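Local coordinates for protein 4-hydroxythreonine-4-phosphate dehydrogenase (Legionella pneumophila subsp. pneumophila, PDB 6XMY) that probably catalyses the NAD(P)-dependent oxidation of 4-(phosphooxy)-L-threonine, a step in the biosynthesis of pyridoxine 5'-phosphate, at residues A31-P36 and S315-V320; F115-T120 and K321-M326; Q94-V99 and N129-T134; E47-E52 and A84-G89. All blocks are in the same frame, centred on the assembly; numbering follows the deposited sequence.

Contact 1 (A31-P36 and S315-V320); sequences AETDLP and SMLAAV
Thr33 OG1 is gripped twice beside this contact: it accepts from Leu35 N at 3.1 Å, with an N-H...O angle of 162°, and it is hydrogen-bonded to Leu30 O just upstream. The first of these bonds closes an ST turn. It follows from a chi1 of 75°, which tucks the hydroxyl between the backbone N and the carbonyl carbon and turns CG2 out to helix 314-328. There Thr33 CG2 meets Leu317 CD2 at 4.1 Å. Leu35 carries most of the loop's share of the contact. Its CD1 is the branch that reaches in, touching Val320 CG1 at 3.8 Å and Leu317 CD2 at 4.0 Å. Leu35 and Leu317 cross at about a right angle, whereas Val320 meets Leu35 at a slant, its CG1 also 4.1 Å from Leu35 CB. No hydrogen bond links the two segments, so the contact is wholly apolar. Beyond it, Val320 also rests on Leu12 and Ile14 of strand 12-15. The loop joining helix 23-29 to strand 37-41 thus closes against the C-terminal helix, which covers strands 12-15 and 117-120 of the alpha/beta fold.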
loop_
_atom_site.group_PDB
_atom_site.type_symbol
_atom_site.label_atom_id
_atom_site.label_comp_id
_atom_site.label_asym_id
_atom_site.label_seq_id
_atom_site.Cartn_x
_atom_site.Cartn_y
_atom_site.Cartn_z
ATOM N N ALA A 31 13.636 -5.732 -13.763
ATOM C CA ALA A 31 14.477 -5.530 -14.939
ATOM C C ALA A 31 14.154 -6.528 -16.035
ATOM O O ALA A 31 14.298 -6.217 -17.224
ATOM C CB ALA A 31 15.956 -5.623 -14.564
ATOM N N GLU A 32 13.698 -7.716 -15.667
ATOM C CA GLU A 32 13.439 -8.743 -16.659
ATOM C C GLU A 32 12.052 -8.658 -17.277
ATOM O O GLU A 32 11.758 -9.413 -18.213
ATOM C CB GLU A 32 13.707 -10.122 -16.055
ATOM C CG GLU A 32 15.182 -10.318 -15.782
ATOM C CD GLU A 32 16.014 -10.109 -17.038
ATOM O OE1 GLU A 32 15.511 -10.381 -18.151
ATOM O OE2 GLU A 32 17.169 -9.658 -16.920
ATOM N N THR A 33 11.211 -7.752 -16.798
ATOM C CA THR A 33 9.870 -7.572 -17.323
ATOM C C THR A 33 9.864 -6.483 -18.391
ATOM O O THR A 33 10.861 -5.799 -18.629
ATOM C CB THR A 33 8.913 -7.168 -16.202
ATOM O OG1 THR A 33 9.140 -5.793 -15.849
ATOM C CG2 THR A 33 9.121 -8.045 -14.972
ATOM N N ASP A 34 8.707 -6.320 -19.032
ATOM C CA ASP A 34 8.435 -5.172 -19.888
ATOM C C ASP A 34 7.457 -4.206 -19.230
ATOM O O ASP A 34 6.771 -3.447 -19.922
ATOM C CB ASP A 34 7.957 -5.612 -21.275
ATOM C CG ASP A 34 6.617 -6.305 -21.234
ATOM O OD1 ASP A 34 5.991 -6.457 -22.309
ATOM O OD2 ASP A 34 6.175 -6.679 -20.130
ATOM N N LEU A 35 7.375 -4.228 -17.907
ATOM C CA LEU A 35 6.504 -3.307 -17.199
ATOM C C LEU A 35 7.129 -1.917 -17.241
ATOM O O LEU A 35 8.339 -1.777 -17.035
ATOM C CB LEU A 35 6.304 -3.770 -15.757
ATOM C CG LEU A 35 5.514 -5.075 -15.592
ATOM C CD1 LEU A 35 5.704 -5.655 -14.200
ATOM C CD2 LEU A 35 4.037 -4.861 -15.871
ATOM N N PRO A 36 6.362 -0.887 -17.526
ATOM C CA PRO A 36 6.966 0.431 -17.803
ATOM C C PRO A 36 7.268 1.184 -16.514
ATOM O O PRO A 36 6.497 2.014 -16.024
ATOM C CB PRO A 36 5.877 1.126 -18.616
ATOM C CG PRO A 36 4.607 0.539 -18.084
ATOM C CD PRO A 36 4.911 -0.898 -17.785
ATOM N N SER A 315 4.277 -9.984 -4.681
ATOM C CA SER A 315 3.521 -8.804 -4.267
ATOM C C SER A 315 3.958 -7.563 -5.040
ATOM O O SER A 315 3.115 -6.783 -5.499
ATOM C CB SER A 315 3.652 -8.569 -2.765
ATOM O OG SER A 315 2.908 -7.426 -2.390
ATOM N N MET A 316 5.268 -7.359 -5.206
ATOM C CA MET A 316 5.739 -6.225 -6.001
ATOM C C MET A 316 5.188 -6.289 -7.420
ATOM O O MET A 316 4.697 -5.284 -7.958
ATOM C CB MET A 316 7.265 -6.188 -6.008
ATOM C CG MET A 316 7.824 -5.119 -6.954
ATOM S SD MET A 316 7.336 -3.413 -6.568
ATOM C CE MET A 316 8.522 -3.033 -5.280
ATOM N N LEU A 317 5.249 -7.470 -8.047
ATOM C CA LEU A 317 4.760 -7.591 -9.417
ATOM C C LEU A 317 3.272 -7.291 -9.490
ATOM O O LEU A 317 2.815 -6.591 -10.404
ATOM C CB LEU A 317 5.066 -8.982 -9.975
ATOM C CG LEU A 317 6.526 -9.257 -10.329
ATOM C CD1 LEU A 317 6.761 -10.764 -10.494
ATOM C CD2 LEU A 317 6.906 -8.516 -11.603
ATOM N N ALA A 318 2.500 -7.805 -8.531
ATOM C CA ALA A 318 1.075 -7.502 -8.471
ATOM C C ALA A 318 0.825 -6.014 -8.244
ATOM O O ALA A 318 -0.104 -5.439 -8.829
ATOM C CB ALA A 318 0.410 -8.337 -7.376
ATOM N N ALA A 319 1.651 -5.366 -7.411
ATOM C CA ALA A 319 1.454 -3.944 -7.122
ATOM C C ALA A 319 1.720 -3.084 -8.349
ATOM O O ALA A 319 0.991 -2.117 -8.606
ATOM C CB ALA A 319 2.357 -3.506 -5.971
ATOM N N VAL A 320 2.760 -3.422 -9.111
ATOM C CA VAL A 320 3.048 -2.712 -10.353
ATOM C C VAL A 320 1.930 -2.935 -11.361
ATOM O O VAL A 320 1.470 -1.995 -12.020
ATOM C CB VAL A 320 4.418 -3.144 -10.904
ATOM C CG1 VAL A 320 4.653 -2.512 -12.274
ATOM C CG2 VAL A 320 5.542 -2.753 -9.937
#

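Contact 2 (F115-T120 and K321-M326); sequences FSALVT and KMAKDM
Ala117 and Val119 project from the same face of strand 117-120, and both meet the single methyl of Ala323 on helix 314-328. The bond from CA to CB of each alanine points toward the other segment, that of Ala117 almost straight at Ala323 and that of Ala323 obliquely, turned more to Val119; Ala117 CB comes to 3.9 Å from Ala323 CB. The small side chains allow a close approach of the backbones, with Ala117 CA only 6.1 Å from Ala323 CA. Val119 reaches the same methyl with one branch: a chi1 of -174° sets CG1 anti to the backbone N and places CG2 beside that N, where it comes to 3.7 Å from Ala323 CB. Ala323 CB thus meets two side chains two residues apart on one face of the strand, and no polar bond takes part. The alternation of the strand turns Leu118 to the other face, onto Phe142 of helix 138-145; helices on both faces are characteristic of an alpha/beta fold. Strand 117-120 runs parallel to strand 12-15, with backbone bonds from Ala117 and Val119 to Leu13, while Leu118 bonds to Ile293 and Thr295 beside it. At the end of the strand, Thr120 OG1 is hydrogen-bonded to Arg294 NH2, and Arg294 is predicted to bind substrate. The side chain of Val119 lies about 6 Å from that of Ser296, a residue that binds NAD.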
loop_
_atom_site.group_PDB
_atom_site.type_symbol
_atom_site.label_atom_id
_atom_site.label_comp_id
_atom_site.label_asym_id
_atom_site.label_seq_id
_atom_site.Cartn_x
_atom_site.Cartn_y
_atom_site.Cartn_z
ATOM N N PHE A 115 4.795 11.041 -13.886
ATOM C CA PHE A 115 4.661 9.597 -13.863
ATOM C C PHE A 115 3.207 9.282 -13.572
ATOM O O PHE A 115 2.500 10.089 -12.962
ATOM C CB PHE A 115 5.626 8.982 -12.838
ATOM C CG PHE A 115 7.058 9.232 -13.190
ATOM C CD1 PHE A 115 7.731 8.372 -14.039
ATOM C CD2 PHE A 115 7.699 10.375 -12.753
ATOM C CE1 PHE A 115 9.040 8.628 -14.421
ATOM C CE2 PHE A 115 9.008 10.630 -13.126
ATOM C CZ PHE A 115 9.678 9.752 -13.955
ATOM N N SER A 116 2.753 8.127 -14.052
ATOM C CA SER A 116 1.326 7.842 -14.051
ATOM C C SER A 116 0.829 7.246 -12.745
ATOM O O SER A 116 -0.386 7.211 -12.522
ATOM C CB SER A 116 0.978 6.899 -15.202
ATOM O OG SER A 116 1.768 5.736 -15.132
ATOM N N ALA A 117 1.732 6.776 -11.889
ATOM C CA ALA A 117 1.363 6.160 -10.622
ATOM C C ALA A 117 2.642 5.948 -9.835
ATOM O O ALA A 117 3.737 5.916 -10.401
ATOM C CB ALA A 117 0.657 4.814 -10.820
ATOM N N LEU A 118 2.476 5.766 -8.528
ATOM C CA LEU A 118 3.576 5.488 -7.614
ATOM C C LEU A 118 3.385 4.102 -7.015
ATOM O O LEU A 118 2.283 3.756 -6.573
ATOM C CB LEU A 118 3.597 6.529 -6.491
ATOM C CG LEU A 118 4.749 6.428 -5.489
ATOM C CD1 LEU A 118 6.093 6.651 -6.178
ATOM C CD2 LEU A 118 4.551 7.431 -4.375
ATOM N N VAL A 119 4.448 3.309 -7.007
ATOM C CA VAL A 119 4.460 2.000 -6.356
ATOM C C VAL A 119 5.573 2.035 -5.324
ATOM O O VAL A 119 6.690 2.446 -5.634
ATOM C CB VAL A 119 4.703 0.867 -7.368
ATOM C CG1 VAL A 119 4.572 -0.511 -6.693
ATOM C CG2 VAL A 119 3.745 0.992 -8.560
ATOM N N THR A 120 5.276 1.604 -4.103
ATOM C CA THR A 120 6.239 1.687 -3.012
ATOM C C THR A 120 6.761 0.313 -2.613
ATOM O O THR A 120 5.987 -0.567 -2.206
ATOM C CB THR A 120 5.659 2.406 -1.795
ATOM O OG1 THR A 120 4.503 1.703 -1.340
ATOM C CG2 THR A 120 5.254 3.816 -2.148
ATOM N N LYS A 321 1.460 -4.177 -11.491
ATOM C CA LYS A 321 0.400 -4.447 -12.456
ATOM C C LYS A 321 -0.891 -3.734 -12.079
ATOM O O LYS A 321 -1.598 -3.211 -12.953
ATOM C CB LYS A 321 0.196 -5.955 -12.599
ATOM C CG LYS A 321 1.347 -6.623 -13.332
ATOM C CD LYS A 321 1.234 -8.137 -13.319
ATOM C CE LYS A 321 2.615 -8.777 -13.386
ATOM N NZ LYS A 321 2.559 -10.251 -13.611
ATOM N N MET A 322 -1.213 -3.676 -10.788
ATOM C CA MET A 322 -2.422 -2.968 -10.380
ATOM C C MET A 322 -2.304 -1.475 -10.659
ATOM O O MET A 322 -3.255 -0.853 -11.149
ATOM C CB MET A 322 -2.726 -3.226 -8.905
ATOM C CG MET A 322 -3.982 -2.525 -8.440
ATOM S SD MET A 322 -4.451 -2.919 -6.758
ATOM C CE MET A 322 -4.770 -4.676 -6.903
ATOM N N ALA A 323 -1.146 -0.887 -10.359
ATOM C CA ALA A 323 -0.942 0.526 -10.658
ATOM C C ALA A 323 -1.056 0.789 -12.155
ATOM O O ALA A 323 -1.692 1.767 -12.577
ATOM C CB ALA A 323 0.407 0.992 -10.110
ATOM N N LYS A 324 -0.464 -0.084 -12.973
ATOM C CA LYS A 324 -0.584 0.043 -14.422
ATOM C C LYS A 324 -2.041 -0.024 -14.856
ATOM O O LYS A 324 -2.499 0.796 -15.663
ATOM C CB LYS A 324 0.216 -1.059 -15.110
ATOM C CG LYS A 324 0.093 -1.068 -16.632
ATOM C CD LYS A 324 0.794 -2.282 -17.223
ATOM C CE LYS A 324 0.223 -2.675 -18.575
ATOM N NZ LYS A 324 0.799 -3.978 -19.025
ATOM N N ASP A 325 -2.789 -0.992 -14.320
ATOM C CA ASP A 325 -4.183 -1.157 -14.727
ATOM C C ASP A 325 -5.005 0.066 -14.353
ATOM O O ASP A 325 -5.867 0.508 -15.124
ATOM C CB ASP A 325 -4.768 -2.417 -14.093
ATOM C CG ASP A 325 -4.240 -3.695 -14.725
ATOM O OD1 ASP A 325 -3.620 -3.620 -15.807
ATOM O OD2 ASP A 325 -4.441 -4.776 -14.131
ATOM N N MET A 326 -4.728 0.651 -13.187
ATOM C CA MET A 326 -5.441 1.851 -12.749
ATOM C C MET A 326 -5.069 3.057 -13.601
ATOM O O MET A 326 -5.925 3.891 -13.932
ATOM C CB MET A 326 -5.106 2.135 -11.284
ATOM C CG MET A 326 -5.731 1.161 -10.305
ATOM S SD MET A 326 -7.533 1.282 -10.309
ATOM C CE MET A 326 -7.924 -0.105 -9.261
#

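Contact 3 (Q94-V99 and N129-T134); sequences QNAAYV and NAAGIT
Ala96 and Ala131 make the tight half of this contact: their CB atoms stand 3.5 Å apart, closer than the usual van der Waals distance for two carbons. Both bonds from CA to CB are aimed across the contact, so the two methyls meet head-on and the backbones come close, with Ala96 CA 6.4 Å from Ala131 CA. Ala96 itself is buried. The other half is looser. Ile133 reaches over with CD1, the end of an extended branch (chi2 167°) whose CG1 lies beside the backbone N; CD1 stops 4.1 Å from Ala96 CB and, at the edge of the patch, 4.1 Å from Ala97 N. Ala97 is exposed, and Ile133 and Ala131 are covered only in part, so this flank faces outward. No hydrogen bond crosses between the segments. Around them, Val99 packs on Ile128 within helix 125-130, while Asn129 ND2 is bonded to Lys125 O and Phe135 O, tying the end of that helix to the chain that follows. Gly132, with a phi of 98°, turns the chain between the two contacting residues, and its N bonds to Asn129 O at 2.9 Å. The start of helix 96-111 thus packs against a helix C-terminus closed by a Schellman motif.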
loop_
_atom_site.group_PDB
_atom_site.type_symbol
_atom_site.label_atom_id
_atom_site.label_comp_id
_atom_site.label_asym_id
_atom_site.label_seq_id
_atom_site.Cartn_x
_atom_site.Cartn_y
_atom_site.Cartn_z
ATOM N N GLN A 94 21.278 7.116 9.240
ATOM C CA GLN A 94 21.735 8.200 8.382
ATOM C C GLN A 94 21.100 8.163 7.002
ATOM O O GLN A 94 21.141 9.174 6.297
ATOM C CB GLN A 94 23.252 8.174 8.253
ATOM C CG GLN A 94 23.966 8.592 9.509
ATOM C CD GLN A 94 25.447 8.717 9.289
ATOM O OE1 GLN A 94 25.887 9.172 8.234
ATOM N NE2 GLN A 94 26.230 8.294 10.272
ATOM N N ASN A 95 20.529 7.027 6.596
ATOM C CA ASN A 95 19.854 6.906 5.311
ATOM C C ASN A 95 18.341 7.042 5.417
ATOM O O ASN A 95 17.638 6.809 4.427
ATOM C CB ASN A 95 20.251 5.606 4.606
ATOM C CG ASN A 95 21.637 5.682 3.996
ATOM O OD1 ASN A 95 22.092 6.767 3.610
ATOM N ND2 ASN A 95 22.311 4.543 3.877
ATOM N N ALA A 96 17.825 7.431 6.587
ATOM C CA ALA A 96 16.386 7.647 6.716
ATOM C C ALA A 96 15.930 8.834 5.879
ATOM O O ALA A 96 14.875 8.779 5.238
ATOM C CB ALA A 96 16.014 7.862 8.178
ATOM N N ALA A 97 16.706 9.925 5.878
ATOM C CA ALA A 97 16.330 11.080 5.069
ATOM C C ALA A 97 16.280 10.732 3.585
ATOM O O ALA A 97 15.430 11.251 2.846
ATOM C CB ALA A 97 17.289 12.240 5.337
ATOM N N TYR A 98 17.167 9.845 3.138
ATOM C CA TYR A 98 17.127 9.362 1.765
ATOM C C TYR A 98 15.800 8.683 1.463
ATOM O O TYR A 98 15.174 8.946 0.423
ATOM C CB TYR A 98 18.299 8.406 1.547
ATOM C CG TYR A 98 18.132 7.387 0.447
ATOM C CD1 TYR A 98 18.427 7.699 -0.874
ATOM C CD2 TYR A 98 17.687 6.104 0.733
ATOM C CE1 TYR A 98 18.291 6.754 -1.877
ATOM C CE2 TYR A 98 17.551 5.155 -0.263
ATOM C CZ TYR A 98 17.857 5.484 -1.567
ATOM O OH TYR A 98 17.728 4.545 -2.564
ATOM N N VAL A 99 15.341 7.804 2.367
ATOM C CA VAL A 99 14.060 7.132 2.168
ATOM C C VAL A 99 12.937 8.153 2.066
ATOM O O VAL A 99 12.074 8.071 1.180
ATOM C CB VAL A 99 13.801 6.102 3.286
ATOM C CG1 VAL A 99 12.385 5.558 3.170
ATOM C CG2 VAL A 99 14.831 4.967 3.221
ATOM N N ASN A 129 11.928 6.601 12.366
ATOM C CA ASN A 129 11.689 7.258 13.647
ATOM C C ASN A 129 12.972 7.381 14.462
ATOM O O ASN A 129 13.177 8.387 15.153
ATOM C CB ASN A 129 10.616 6.504 14.429
ATOM C CG ASN A 129 9.217 6.752 13.883
ATOM O OD1 ASN A 129 8.587 7.772 14.183
ATOM N ND2 ASN A 129 8.727 5.828 13.071
ATOM N N ALA A 130 13.848 6.374 14.393
ATOM C CA ALA A 130 15.100 6.427 15.149
ATOM C C ALA A 130 15.978 7.581 14.691
ATOM O O ALA A 130 16.755 8.125 15.485
ATOM C CB ALA A 130 15.850 5.098 15.038
ATOM N N ALA A 131 15.857 7.980 13.428
ATOM C CA ALA A 131 16.594 9.119 12.904
ATOM C C ALA A 131 15.974 10.450 13.290
ATOM O O ALA A 131 16.538 11.493 12.948
ATOM C CB ALA A 131 16.689 9.027 11.385
ATOM N N GLY A 132 14.846 10.442 13.995
ATOM C CA GLY A 132 14.197 11.661 14.427
ATOM C C GLY A 132 13.052 12.120 13.552
ATOM O O GLY A 132 12.551 13.233 13.751
ATOM N N ILE A 133 12.616 11.300 12.604
ATOM C CA ILE A 133 11.564 11.660 11.664
ATOM C C ILE A 133 10.308 10.925 12.110
ATOM O O ILE A 133 10.243 9.692 12.042
ATOM C CB ILE A 133 11.949 11.253 10.234
ATOM C CG1 ILE A 133 13.283 11.885 9.827
ATOM C CG2 ILE A 133 10.846 11.640 9.257
ATOM C CD1 ILE A 133 13.882 11.285 8.555
ATOM N N THR A 134 9.307 11.663 12.579
ATOM C CA THR A 134 8.063 11.022 12.995
ATOM C C THR A 134 7.338 10.474 11.769
ATOM O O THR A 134 7.071 11.210 10.815
ATOM C CB THR A 134 7.196 12.001 13.785
ATOM O OG1 THR A 134 7.846 12.302 15.028
ATOM C CG2 THR A 134 5.841 11.380 14.093
#

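Contact 4 (E47-E52 and A84-G89); sequences EARASE and APVISG. With EDO (1,2-ethanediol), chain E; EDO (1,2-ethanediol), chain F.
The last turn of helix 43-52 and the loop between strand 74-79 and helix 96-111 are joined here by a polar junction of Arg49, Glu52 and Ser88. In one of its two conformers Ser88 OG donates to the syn lone pair of Glu52 OE1, 2.6 Å away, a bond therefore less certain. The same hydroxyl sits over one face of the Arg49 guanidinium, 3.2 Å from Arg49 NE but at an angle too poor for a hydrogen bond. A 1,2-ethanediol, probably from the crystallisation liquor, lies alongside: Arg49 NH2 donates to its O1 at 2.8 Å, nearly straight at 167°, and Arg49 NE to its O2 at 2.8 Å. At the guanidinium edge, in plane, Val86 CG1 lies 3.8 Å from Arg49 NH2. A second ethanediol takes the Val86 backbone, its O1 accepting from Val86 N at 3.0 Å. The charge of Arg49 is met chiefly elsewhere, by Asp25 through NH1. Buried at the junction, Arg49 of helix 43-52 is thus tied to Asp25 of helix 23-29 and to the loop holding Pro19 and Gly21, while loop 84-89 packs at its edge and over one face, joining peripheral elements of the alpha/beta fold.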
loop_
_atom_site.group_PDB
_atom_site.type_symbol
_atom_site.label_atom_id
_atom_site.label_comp_id
_atom_site.label_asym_id
_atom_site.label_seq_id
_atom_site.Cartn_x
_atom_site.Cartn_y
_atom_site.Cartn_z
ATOM N N GLU A 47 23.204 -0.960 -8.518
ATOM C CA GLU A 47 24.252 -1.706 -9.208
ATOM C C GLU A 47 24.931 -2.694 -8.272
ATOM O O GLU A 47 25.188 -3.840 -8.655
ATOM C CB GLU A 47 25.286 -0.749 -9.817
ATOM C CG GLU A 47 24.727 0.059 -10.992
ATOM C CD GLU A 47 25.596 1.244 -11.404
ATOM O OE1 GLU A 47 26.477 1.654 -10.627
ATOM O OE2 GLU A 47 25.368 1.781 -12.507
ATOM N N ALA A 48 25.228 -2.264 -7.042
ATOM C CA ALA A 48 25.922 -3.139 -6.097
ATOM C C ALA A 48 25.026 -4.282 -5.645
ATOM O O ALA A 48 25.491 -5.416 -5.485
ATOM C CB ALA A 48 26.411 -2.338 -4.888
ATOM N N ARG A 49 23.737 -4.006 -5.430
ATOM C CA ARG A 49 22.812 -5.066 -5.046
ATOM C C ARG A 49 22.640 -6.075 -6.177
ATOM O O ARG A 49 22.598 -7.285 -5.930
ATOM C CB ARG A 49 21.479 -4.456 -4.605
ATOM C CG ARG A 49 20.473 -5.445 -3.987
ATOM C CD ARG A 49 20.958 -6.040 -2.645
ATOM N NE ARG A 49 21.336 -5.016 -1.673
ATOM C CZ ARG A 49 20.495 -4.386 -0.856
ATOM N NH1 ARG A 49 19.188 -4.662 -0.884
ATOM N NH2 ARG A 49 20.961 -3.461 -0.014
ATOM N N ALA A 50 22.592 -5.601 -7.430
ATOM C CA ALA A 50 22.526 -6.516 -8.568
ATOM C C ALA A 50 23.754 -7.421 -8.609
ATOM O O ALA A 50 23.649 -8.630 -8.856
ATOM C CB ALA A 50 22.383 -5.718 -9.870
ATOM N N SER A 51 24.932 -6.850 -8.369
ATOM C CA SER A 51 26.143 -7.662 -8.314
ATOM C C SER A 51 26.069 -8.693 -7.195
ATOM O O SER A 51 26.445 -9.854 -7.389
ATOM C CB SER A 51 27.367 -6.767 -8.143
ATOM O OG SER A 51 27.598 -6.009 -9.316
ATOM N N GLU A 52 25.594 -8.287 -6.014
ATOM C CA GLU A 52 25.486 -9.229 -4.905
ATOM C C GLU A 52 24.534 -10.369 -5.246
ATOM O O GLU A 52 24.752 -11.515 -4.823
ATOM C CB GLU A 52 25.020 -8.496 -3.645
ATOM C CG GLU A 52 25.004 -9.387 -2.405
ATOM C CD GLU A 52 24.537 -8.673 -1.141
ATOM O OE1 GLU A 52 24.110 -7.506 -1.222
ATOM O OE2 GLU A 52 24.602 -9.289 -0.059
ATOM N N ALA A 84 24.947 7.515 3.043
ATOM C CA ALA A 84 26.060 6.623 3.326
ATOM C C ALA A 84 25.896 5.354 2.507
ATOM O O ALA A 84 24.768 4.907 2.261
ATOM C CB ALA A 84 26.137 6.259 4.816
ATOM N N PRO A 85 27.003 4.753 2.073
ATOM C CA PRO A 85 26.919 3.477 1.361
ATOM C C PRO A 85 26.200 2.437 2.199
ATOM O O PRO A 85 26.299 2.416 3.430
ATOM C CB PRO A 85 28.389 3.099 1.139
ATOM C CG PRO A 85 29.082 4.407 1.085
ATOM C CD PRO A 85 28.372 5.291 2.078
ATOM N N VAL A 86 25.488 1.565 1.505
ATOM C CA VAL A 86 24.531 0.646 2.106
ATOM C C VAL A 86 25.189 -0.713 2.291
ATOM O O VAL A 86 25.917 -1.195 1.415
ATOM C CB VAL A 86 23.277 0.540 1.216
ATOM C CG1 VAL A 86 22.282 -0.455 1.819
ATOM C CG2 VAL A 86 22.623 1.914 1.018
ATOM N N ILE A 87 24.909 -1.346 3.426
ATOM C CA ILE A 87 25.298 -2.725 3.688
ATOM C C ILE A 87 24.007 -3.522 3.804
ATOM O O ILE A 87 23.131 -3.169 4.600
ATOM C CB ILE A 87 26.139 -2.821 4.970
ATOM C CG1 ILE A 87 27.449 -2.043 4.791
ATOM C CG2 ILE A 87 26.410 -4.280 5.338
ATOM C CD1 ILE A 87 28.158 -1.761 6.095
ATOM N N SER A 88 23.874 -4.571 2.990
ATOM C CA SER A 88 22.642 -5.355 2.972
ATOM C C SER A 88 22.273 -5.840 4.364
ATOM O O SER A 88 23.107 -6.408 5.079
ATOM C CB SER A 88 22.803 -6.555 2.045
ATOM O OG SER A 88 23.122 -6.115 0.747
ATOM N N GLY A 89 21.014 -5.627 4.740
ATOM C CA GLY A 89 20.502 -6.086 6.017
ATOM C C GLY A 89 20.827 -5.205 7.202
ATOM O O GLY A 89 20.338 -5.480 8.305
HETATM C C1 EDO E . 24.546 -3.010 -1.469
HETATM O O1 EDO E . 23.744 -3.109 -0.291
HETATM C C2 EDO E . 25.148 -4.374 -1.756
HETATM O O2 EDO E . 24.073 -5.270 -2.039
HETATM C C1 EDO F . 26.213 1.559 -2.396
HETATM O O1 EDO F . 25.318 2.077 -1.404
HETATM C C2 EDO F . 26.565 0.106 -2.087
HETATM O O2 EDO F . 27.303 0.005 -0.858
#

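Contacts 1 and 2 share helix 314-328 and lie 10 Å apart between centres. They touch through Val119, whose CG1 is 3.8 Å from Ala319 CB and 4.0 Å from Met316 SD, and through Leu35 CD2, 4.1 Å from Lys321 CG. Contacts 3 and 4 are neighbours too, 19 Å apart between centres, joined by a probable hydrogen bond of 3.0 Å from Asn95 ND2 to Ala84 O. The two pairs do not meet: nearest atoms of contacts 1 and 4 are about 8 Å apart. NAD lies about 10 Å from the side chains of Leu317 and Val119, and about 12 Å from those of Ala96 and Arg49.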